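PDB 3O2I: uncharacterized protein from Leptospirillum rubarum, which is of unknown function but forms a two-chain assembly in which a beta-sheet runs on from one subunit into the other. Local coordinates for residues Y30-R35 with I43-S48. Sequence-based numbering, arbitrary orientation.
Sequences YELVSR and IYLLHS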
ATOM      1  N   TYR B  30      -6.684  -3.093  -1.286  1.00 25.85           N
ATOM      2  CA  TYR B  30      -6.851  -4.324  -0.521  1.00 27.42           C
ATOM      3  C   TYR B  30      -5.621  -5.208  -0.664  1.00 30.40           C
ATOM      4  O   TYR B  30      -5.317  -5.704  -1.749  1.00 36.35           O
ATOM      5  CB  TYR B  30      -8.154  -5.059  -0.924  1.00 28.30           C
ATOM      6  CG  TYR B  30      -9.330  -4.197  -0.586  1.00 28.75           C
ATOM      7  CD1 TYR B  30      -9.963  -4.307   0.641  1.00 30.40           C
ATOM      8  CD2 TYR B  30      -9.752  -3.208  -1.455  1.00 21.52           C
ATOM      9  CE1 TYR B  30     -11.001  -3.467   0.979  1.00 23.13           C
ATOM     10  CE2 TYR B  30     -10.793  -2.377  -1.130  1.00 25.26           C
ATOM     11  CZ  TYR B  30     -11.404  -2.504   0.092  1.00 25.04           C
ATOM     12  OH  TYR B  30     -12.426  -1.659   0.420  1.00 34.85           O
ATOM     13  N   GLU B  31      -4.913  -5.390   0.443  1.00 22.25           N
ATOM     14  CA  GLU B  31      -3.710  -6.200   0.441  1.00 23.18           C
ATOM     15  C   GLU B  31      -3.907  -7.595   1.051  1.00 24.98           C
ATOM     16  O   GLU B  31      -4.547  -7.749   2.089  1.00 22.71           O
ATOM     17  CB  GLU B  31      -2.595  -5.474   1.182  1.00 24.79           C
ATOM     18  CG  GLU B  31      -1.269  -6.192   1.155  1.00 17.83           C
ATOM     19  CD  GLU B  31      -0.226  -5.501   2.032  1.00 24.91           C
ATOM     20  OE1 GLU B  31      -0.606  -4.612   2.822  1.00 25.64           O
ATOM     21  OE2 GLU B  31       0.969  -5.845   1.918  1.00 27.07           O
ATOM     22  N   LEU B  32      -3.319  -8.595   0.398  1.00 25.27           N
ATOM     23  CA  LEU B  32      -3.285  -9.969   0.899  1.00 25.08           C
ATOM     24  C   LEU B  32      -1.839 -10.356   1.151  1.00 27.45           C
ATOM     25  O   LEU B  32      -0.978 -10.203   0.275  1.00 29.47           O
ATOM     26  CB  LEU B  32      -3.895 -10.926  -0.127  1.00 20.82           C
ATOM     27  CG  LEU B  32      -5.370 -10.743  -0.489  1.00 29.75           C
ATOM     28  CD1 LEU B  32      -5.716 -11.509  -1.753  1.00 30.52           C
ATOM     29  CD2 LEU B  32      -6.275 -11.168   0.647  1.00 35.58           C
ATOM     30  N   VAL B  33      -1.569 -10.859   2.347  1.00 28.48           N
ATOM     31  CA  VAL B  33      -0.204 -11.176   2.739  1.00 23.94           C
ATOM     32  C   VAL B  33      -0.021 -12.671   3.047  1.00 30.06           C
ATOM     33  O   VAL B  33      -0.804 -13.265   3.788  1.00 27.80           O
ATOM     34  CB  VAL B  33       0.207 -10.357   3.969  1.00 22.69           C
ATOM     35  CG1 VAL B  33       1.605 -10.739   4.420  1.00 19.27           C
ATOM     36  CG2 VAL B  33       0.116  -8.832   3.672  1.00 17.60           C
ATOM     37  N   SER B  34       1.017 -13.265   2.469  1.00 33.67           N
ATOM     38  CA  SER B  34       1.458 -14.603   2.849  1.00 35.51           C
ATOM     39  C   SER B  34       2.735 -14.453   3.656  1.00 31.16           C
ATOM     40  O   SER B  34       3.801 -14.179   3.109  1.00 29.69           O
ATOM     41  CB  SER B  34       1.700 -15.476   1.612  1.00 41.81           C
ATOM     42  OG  SER B  34       2.294 -16.722   1.951  1.00 41.76           O
ATOM     43  N   ARG B  35       2.618 -14.617   4.966  1.00 28.07           N
ATOM     44  CA  ARG B  35       3.741 -14.428   5.869  1.00 37.86           C
ATOM     45  C   ARG B  35       4.745 -15.575   5.788  1.00 44.49           C
ATOM     46  O   ARG B  35       4.364 -16.743   5.735  1.00 40.93           O
ATOM     47  CB  ARG B  35       3.234 -14.282   7.302  1.00 39.42           C
ATOM     48  CG  ARG B  35       2.346 -13.076   7.508  1.00 38.48           C
ATOM     49  CD  ARG B  35       1.777 -13.052   8.911  1.00 36.19           C
ATOM     50  NE  ARG B  35       0.663 -12.117   8.997  1.00 40.35           N
ATOM     51  CZ  ARG B  35      -0.450 -12.343   9.680  1.00 49.91           C
ATOM     52  NH1 ARG B  35      -0.605 -13.490  10.338  1.00 50.11           N
ATOM     53  NH2 ARG B  35      -1.413 -11.424   9.698  1.00 50.70           N
ATOM     54  N   ILE B  43       0.274  -9.051  -2.087  1.00 35.01           N
ATOM     55  CA  ILE B  43      -0.570  -8.768  -3.236  1.00 33.32           C
ATOM     56  C   ILE B  43      -1.390  -7.541  -2.912  1.00 28.81           C
ATOM     57  O   ILE B  43      -2.071  -7.492  -1.887  1.00 28.74           O
ATOM     58  CB  ILE B  43      -1.558  -9.908  -3.532  1.00 36.69           C
ATOM     59  CG1 ILE B  43      -0.850 -11.262  -3.537  1.00 44.48           C
ATOM     60  CG2 ILE B  43      -2.274  -9.657  -4.856  1.00 28.70           C
ATOM     61  CD1 ILE B  43      -0.330 -11.669  -4.893  1.00 54.91           C
ATOM     62  N   TYR B  44      -1.324  -6.553  -3.790  1.00 24.98           N
ATOM     63  CA  TYR B  44      -2.078  -5.320  -3.606  1.00 26.62           C
ATOM     64  C   TYR B  44      -3.153  -5.252  -4.662  1.00 28.12           C
ATOM     65  O   TYR B  44      -2.845  -5.204  -5.853  1.00 32.32           O
ATOM     66  CB  TYR B  44      -1.144  -4.095  -3.727  1.00 19.96           C
ATOM     67  CG  TYR B  44      -0.077  -4.059  -2.656  1.00 20.61           C
ATOM     68  CD1 TYR B  44      -0.348  -3.523  -1.404  1.00 18.34           C
ATOM     69  CD2 TYR B  44       1.190  -4.578  -2.888  1.00 22.35           C
ATOM     70  CE1 TYR B  44       0.614  -3.497  -0.412  1.00 18.13           C
ATOM     71  CE2 TYR B  44       2.170  -4.545  -1.900  1.00 19.46           C
ATOM     72  CZ  TYR B  44       1.870  -4.007  -0.666  1.00 20.81           C
ATOM     73  OH  TYR B  44       2.829  -3.966   0.326  1.00 28.60           O
ATOM     74  N   LEU B  45      -4.409  -5.238  -4.229  1.00 26.84           N
ATOM     75  CA  LEU B  45      -5.544  -5.116  -5.145  1.00 24.05           C
ATOM     76  C   LEU B  45      -6.227  -3.762  -4.990  1.00 27.96           C
ATOM     77  O   LEU B  45      -6.289  -3.206  -3.902  1.00 38.85           O
ATOM     78  CB  LEU B  45      -6.570  -6.211  -4.879  1.00 25.36           C
ATOM     79  CG  LEU B  45      -6.088  -7.661  -4.935  1.00 32.51           C
ATOM     80  CD1 LEU B  45      -7.288  -8.593  -4.752  1.00 35.04           C
ATOM     81  CD2 LEU B  45      -5.392  -7.952  -6.246  1.00 34.27           C
ATOM     82  N   LEU B  46      -6.761  -3.252  -6.088  1.00 23.74           N
ATOM     83  CA  LEU B  46      -7.452  -1.973  -6.089  1.00 30.29           C
ATOM     84  C   LEU B  46      -8.911  -2.181  -6.405  1.00 32.45           C
ATOM     85  O   LEU B  46      -9.248  -3.031  -7.220  1.00 40.77           O
ATOM     86  CB  LEU B  46      -6.863  -1.063  -7.172  1.00 32.48           C
ATOM     87  CG  LEU B  46      -5.630  -0.227  -6.863  1.00 36.85           C
ATOM     88  CD1 LEU B  46      -4.982  -0.688  -5.572  1.00 27.41           C
ATOM     89  CD2 LEU B  46      -4.659  -0.245  -8.049  1.00 38.59           C
ATOM     90  N   HIS B  47      -9.773  -1.391  -5.776  1.00 33.87           N
ATOM     91  CA  HIS B  47     -11.185  -1.364  -6.153  1.00 37.68           C
ATOM     92  C   HIS B  47     -11.724   0.059  -6.063  1.00 37.85           C
ATOM     93  O   HIS B  47     -11.313   0.828  -5.198  1.00 41.20           O
ATOM     94  CB  HIS B  47     -12.014  -2.290  -5.264  1.00 35.64           C
ATOM     95  CG  HIS B  47     -13.292  -2.739  -5.895  1.00 39.90           C
ATOM     96  ND1 HIS B  47     -14.369  -1.896  -6.077  1.00 47.36           N
ATOM     97  CD2 HIS B  47     -13.665  -3.941  -6.398  1.00 43.20           C
ATOM     98  CE1 HIS B  47     -15.349  -2.559  -6.666  1.00 45.55           C
ATOM     99  NE2 HIS B  47     -14.945  -3.799  -6.880  1.00 43.03           N
ATOM    100  N   SER B  48     -12.645   0.402  -6.957  1.00 33.91           N
ATOM    101  CA  SER B  48     -13.248   1.728  -6.942  1.00 34.94           C
ATOM    102  C   SER B  48     -14.191   1.926  -5.761  1.00 38.40           C
ATOM    103  O   SER B  48     -14.491   3.057  -5.393  1.00 47.52           O
ATOM    104  CB  SER B  48     -13.956   2.046  -8.269  1.00 36.17           C
ATOM    105  OG  SER B  48     -15.055   1.183  -8.505  1.00 52.22           O
TER
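Glu31 and Tyr44 meet across the strands as a non-hydrogen-bonded antiparallel pair, their side chains running alongside one another. Glu31 has CG anti to its backbone N (chi1 -176°) and an extended chain beyond. This lays the carboxylate along the phenol, the two planes 27° apart. Glu31 CD comes within 3.3 Å of Tyr44 CE1, and Glu31 OE2 lies 3.1 Å from Tyr44 OH. Arg42 forms a salt bridge to the same OE2, which gives the carboxylate a charged partner. An alanine here in place of Tyr44 would probably leave the Glu31 carboxylate without the ring alongside it, held chiefly by its salt bridge to Arg42 and freer to turn.

The backbone is the tight part. Tyr30 with Leu45 and Leu32 with Ile43 are hydrogen-bonded pairs. The Tyr30 N to Leu45 O bond is 2.6 Å long and almost straight (178°). Glu31 CA adds a CA-H...O contact to Ile43 O at 3.1 Å. Apolar contacts are looser: Leu32 CD1 and Leu45 CD1 are 4.5 Å apart. Tyr44 is partly exposed, though it also meets Ile29 of the second subunit; Leu32, Ile43 and Leu45 are buried on the other face.

This is the hairpin of strands 28-35 and 41-47. Helix 72-87 packs on the face that carries Leu32, Ile43 and Leu45. Strand 90-91 flanks 41-47, and a strand of the second subunit pairs in parallel with 30-35.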